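Local coordinates for 39 kDa initiator binding protein (Trichomonas vaginalis, PDB 1PP7) that recognises the initiator element of core promoter DNA through its N-terminal domain, the part described here, and probably helps start transcription, at residues Q94-H97 against D98-G101; K37-M40 against L41-L45. All coordinates share one frame; numbering follows the deposited sequence.

Contact 1 (Q94-H97 against D98-G101). With nucleotides of chain B.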
# COMPACT_ATOMS: atom_id res chain seq x y z
N GLN C 94 8.78 6.98 -7.84
CA GLN C 94 8.53 8.06 -6.92
C GLN C 94 8.43 9.39 -7.67
O GLN C 94 9.31 9.75 -8.47
CB GLN C 94 9.65 8.13 -5.89
CG GLN C 94 9.25 9.07 -4.77
CD GLN C 94 10.16 9.01 -3.61
OE1 GLN C 94 10.87 8.03 -3.44
NE2 GLN C 94 10.15 10.05 -2.78
N LEU C 95 7.36 10.11 -7.39
CA LEU C 95 7.10 11.39 -8.02
C LEU C 95 7.26 12.58 -7.02
O LEU C 95 7.07 13.73 -7.38
CB LEU C 95 5.68 11.38 -8.60
CG LEU C 95 5.41 10.18 -9.51
CD1 LEU C 95 3.96 10.24 -9.87
CD2 LEU C 95 6.35 10.14 -10.78
N GLN C 96 7.61 12.28 -5.77
CA GLN C 96 7.79 13.33 -4.78
C GLN C 96 8.60 12.91 -3.54
O GLN C 96 8.45 11.76 -3.01
CB GLN C 96 6.44 13.87 -4.34
CG GLN C 96 6.54 15.04 -3.39
CD GLN C 96 5.37 15.11 -2.39
OE1 GLN C 96 5.42 14.48 -1.33
NE2 GLN C 96 4.31 15.85 -2.73
N HIS C 97 9.48 13.84 -3.15
CA HIS C 97 10.36 13.71 -1.96
C HIS C 97 9.42 13.68 -0.73
O HIS C 97 8.28 14.16 -0.80
CB HIS C 97 11.30 14.95 -1.85
CG HIS C 97 12.31 14.89 -0.73
ND1 HIS C 97 13.44 14.10 -0.79
CD2 HIS C 97 12.39 15.58 0.44
CE1 HIS C 97 14.18 14.30 0.29
NE2 HIS C 97 13.56 15.19 1.05
N ASP C 98 9.93 13.12 0.36
CA ASP C 98 9.17 13.02 1.60
C ASP C 98 8.87 14.44 2.12
O ASP C 98 9.75 15.31 2.16
CB ASP C 98 9.99 12.21 2.61
CG ASP C 98 9.43 12.27 4.03
OD1 ASP C 98 9.31 13.39 4.59
OD2 ASP C 98 9.11 11.20 4.61
N LYS C 99 7.61 14.67 2.45
CA LYS C 99 7.16 15.96 2.99
C LYS C 99 6.16 15.62 4.07
O LYS C 99 5.04 15.19 3.76
CB LYS C 99 6.44 16.80 1.95
CG LYS C 99 6.98 16.80 0.54
CD LYS C 99 6.08 17.68 -0.39
CE LYS C 99 4.56 17.32 -0.30
NZ LYS C 99 3.61 18.26 -1.01
N GLY C 100 6.58 15.77 5.32
CA GLY C 100 5.71 15.47 6.44
C GLY C 100 5.29 14.03 6.31
O GLY C 100 4.12 13.69 6.50
N GLY C 101 6.25 13.19 5.95
CA GLY C 101 5.98 11.76 5.80
C GLY C 101 5.18 11.30 4.58
O GLY C 101 4.86 10.12 4.43
P DA B 3 11.94 8.98 1.36
OP1 DA B 3 11.38 9.75 0.20
OP2 DA B 3 11.06 8.12 2.19
O5' DA B 3 13.10 8.05 0.81
C5' DA B 3 13.89 8.47 -0.28
C4' DA B 3 14.98 7.45 -0.54
O4' DA B 3 15.87 7.34 0.60
C3' DA B 3 14.51 6.02 -0.84
O3' DA B 3 15.44 5.60 -1.82
C2' DA B 3 14.84 5.28 0.44
C1' DA B 3 16.14 5.97 0.79
N9 DA B 3 16.68 5.75 2.13
C8 DA B 3 16.02 5.62 3.34
N7 DA B 3 16.83 5.38 4.36
C5 DA B 3 18.09 5.37 3.79
C6 DA B 3 19.38 5.14 4.34
N6 DA B 3 19.61 4.90 5.64
N1 DA B 3 20.44 5.17 3.49
C2 DA B 3 20.21 5.42 2.18
N3 DA B 3 19.05 5.65 1.55
C4 DA B 3 18.02 5.61 2.42
P DA B 2 13.71 10.90 7.93
OP1 DA B 2 13.14 12.12 8.56
OP2 DA B 2 13.64 9.60 8.64
O5' DA B 2 12.98 10.65 6.54
C5' DA B 2 13.00 11.65 5.53
C4' DA B 2 13.56 11.12 4.24
O4' DA B 2 14.97 10.77 4.33
C3' DA B 2 12.85 9.89 3.67
O3' DA B 2 12.72 10.07 2.24
C2' DA B 2 13.81 8.76 4.02
C1' DA B 2 15.17 9.43 3.89
N9 DA B 2 16.18 8.86 4.75
C8 DA B 2 16.09 8.43 6.05
N7 DA B 2 17.25 8.09 6.56
C5 DA B 2 18.15 8.31 5.52
C6 DA B 2 19.53 8.23 5.44
N6 DA B 2 20.32 7.96 6.48
N1 DA B 2 20.11 8.46 4.25
C2 DA B 2 19.33 8.80 3.22
N3 DA B 2 18.03 8.97 3.19
C4 DA B 2 17.49 8.71 4.39
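The imidazole of H97 and the backbone carbonyl of D98 meet obliquely, while the side chains of Q96 and K99 cross at about a right angle. All four residues lie on strand 93-99, an outermost strand of the sheet, which forms a β-hairpin with strand 102-106. In a domain of the helix-turn-helix clan, such a hairpin is consistent with the wing of a winged-helix fold, and it illustrates how an edge strand can offer polar groups to a DNA backbone. The Q96–K99 crossing is modelled too tightly for its detail to be trusted; K99 CG lies 3.2 Å from H97 O, because the chain passes beside that carbonyl.

The amide of Q94 works differently, because it faces DNA. Its chain is stretched out (CG anti to the backbone N, chi1 -169°, and extended beyond), and this carries NE2 to the phosphate of DA3 of chain B. There NE2 donates to OP1 at 3.2 Å with a fairly straight N-H...O angle of 158°. Q94 NE2 also points at Q96 O, but at 2.4 Å, too short to be trusted. The DNA partner is a phosphate oxygen and no base edge, so this contact reads the backbone of the DNA and not its sequence. Next to it, D98 CB packs 3.5 Å from O3' of DA2 of chain B. The strand thus runs past the backbone of two successive nucleotides.

Behind this surface, Q96 O pairs with T103 OG1 and the backbone of L95 with Q104, tying the strand to its neighbour. Where the chain turns, G101 N makes a weak hydrogen bond of 3.4 Å to D98 OD1.

Contact 2 (K37-M40 against L41-L45). With ZN (zinc ion), chain I.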
# COMPACT_ATOMS: atom_id res chain seq x y z
N LYS C 37 -1.10 -6.58 -3.03
CA LYS C 37 -1.38 -6.27 -1.64
C LYS C 37 -1.52 -4.72 -1.58
O LYS C 37 -2.48 -4.22 -0.99
CB LYS C 37 -0.26 -6.74 -0.71
CG LYS C 37 -0.20 -8.26 -0.68
CD LYS C 37 1.09 -8.76 -0.08
CE LYS C 37 0.83 -10.01 0.74
NZ LYS C 37 2.10 -10.77 1.10
N LEU C 38 -0.61 -3.98 -2.20
CA LEU C 38 -0.73 -2.52 -2.17
C LEU C 38 -2.05 -2.16 -2.78
O LEU C 38 -2.78 -1.33 -2.23
CB LEU C 38 0.36 -1.82 -2.99
CG LEU C 38 1.22 -0.80 -2.25
CD1 LEU C 38 1.97 0.08 -3.26
CD2 LEU C 38 0.36 0.01 -1.28
N HIS C 39 -2.37 -2.81 -3.89
CA HIS C 39 -3.57 -2.50 -4.62
C HIS C 39 -4.83 -2.81 -3.85
O HIS C 39 -5.77 -1.99 -3.85
CB HIS C 39 -3.58 -3.19 -6.01
CG HIS C 39 -4.41 -2.47 -7.03
ND1 HIS C 39 -5.74 -2.77 -7.25
CD2 HIS C 39 -4.14 -1.37 -7.77
CE1 HIS C 39 -6.25 -1.88 -8.09
NE2 HIS C 39 -5.30 -1.02 -8.42
N MET C 40 -4.89 -3.96 -3.20
CA MET C 40 -6.11 -4.24 -2.42
C MET C 40 -6.23 -3.25 -1.28
O MET C 40 -7.31 -2.94 -0.88
CB MET C 40 -6.09 -5.61 -1.79
CG MET C 40 -6.08 -6.70 -2.79
SD MET C 40 -5.94 -8.33 -1.98
CE MET C 40 -4.32 -9.01 -2.63
N LEU C 41 -5.10 -2.78 -0.75
CA LEU C 41 -5.09 -1.88 0.38
C LEU C 41 -5.67 -0.54 -0.04
O LEU C 41 -6.55 -0.02 0.57
CB LEU C 41 -3.66 -1.67 0.87
CG LEU C 41 -3.46 -1.85 2.36
CD1 LEU C 41 -2.47 -0.83 2.89
CD2 LEU C 41 -4.80 -1.69 3.05
N LEU C 42 -5.12 -0.04 -1.13
CA LEU C 42 -5.47 1.19 -1.78
C LEU C 42 -6.97 1.15 -2.12
O LEU C 42 -7.75 2.07 -1.78
CB LEU C 42 -4.63 1.25 -3.02
CG LEU C 42 -3.88 2.47 -3.53
CD1 LEU C 42 -3.84 3.61 -2.58
CD2 LEU C 42 -2.52 1.99 -3.93
N THR C 43 -7.38 0.06 -2.75
CA THR C 43 -8.76 -0.13 -3.13
C THR C 43 -9.65 -0.05 -1.91
O THR C 43 -10.69 0.67 -1.90
CB THR C 43 -8.96 -1.49 -3.81
OG1 THR C 43 -8.26 -1.50 -5.07
CG2 THR C 43 -10.45 -1.74 -4.09
N TYR C 44 -9.27 -0.73 -0.84
CA TYR C 44 -10.14 -0.68 0.31
C TYR C 44 -10.12 0.65 1.06
O TYR C 44 -11.14 1.11 1.56
CB TYR C 44 -9.85 -1.84 1.27
CG TYR C 44 -10.47 -1.63 2.63
CD1 TYR C 44 -9.75 -0.99 3.64
CD2 TYR C 44 -11.80 -2.04 2.90
CE1 TYR C 44 -10.32 -0.77 4.90
CE2 TYR C 44 -12.39 -1.81 4.17
CZ TYR C 44 -11.64 -1.18 5.17
OH TYR C 44 -12.15 -0.95 6.43
N LEU C 45 -8.97 1.29 1.17
CA LEU C 45 -8.99 2.50 1.92
C LEU C 45 -9.90 3.51 1.22
O LEU C 45 -10.48 4.37 1.86
CB LEU C 45 -7.57 3.01 2.12
CG LEU C 45 -6.77 2.18 3.11
CD1 LEU C 45 -5.35 2.70 3.10
CD2 LEU C 45 -7.36 2.28 4.54
ZN ZN I . -6.78 -4.52 -7.02
O HOH W 1 -8.51 -4.35 -5.49
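H39 and T43, one helical turn apart, meet around a bound zinc ion on helix 34-45, an example of how the i to i+4 spacing of a helix can join a metal ligand to its second shell. Metal bonds come first. H39 ND1 coordinates the zinc ion at 2.1 Å, and a water is a second ligand at 2.3 Å. That water also donates to T43 OG1, 2.9 Å away, so T43 belongs to the second shell and steadies a first-shell ligand. With CG anti to the backbone N (chi1 -154°), the imidazole swings off the helix. It is held there by NE2, bonded to T111 O, and by F110, whose ring packs edge-to-face with it; these two residues help fix the rotation that aims ND1 at the metal.

Hydrogen bonds of the helix form the second group. L42 N donates to L38 O at 2.9 Å, nearly straight (169°), with flanking bonds from L41 N to K37 O and from Y44 N to M40 O. H39 O is gripped twice by T43, whose N and OG1 each lie 2.8 Å from that oxygen and arrive from opposite faces of the carbonyl plane. The hydroxyl thus donates to this carbonyl and accepts from the zinc-bound water.

Apolar contacts make up the third group. L38 CD2 and L42 CD2 touch at 4.4 Å, and both leucines pack against L57 and F65 of the sheet, while L41 and L45 also rest on L57. This is a helix of a helix-turn-helix clan domain, with leucines on the sheet and a histidine–water zinc site on another face.

In the fold
Along the chain, contact 2 comes first, within helix 34-45, and contact 1 follows in strand 93-99; their segments do not interleave. The centres lie 20 Å apart and the nearest atoms about 11 Å apart, so the two never touch. Both belong to the initiator DNA-binding domain, and the four-stranded antiparallel sheet links them: helix 34-45 packs on strands 57-59 and 65-67, whereas strand 93-99 forms the outer edge opposite 57-59. Contact 2 sits near the centre of the chain, contact 1 on its surface. Both lie close to DNA: the nearest atom of contact 2 is about 5 Å from it, while contact 1 makes a hydrogen bond to a phosphate.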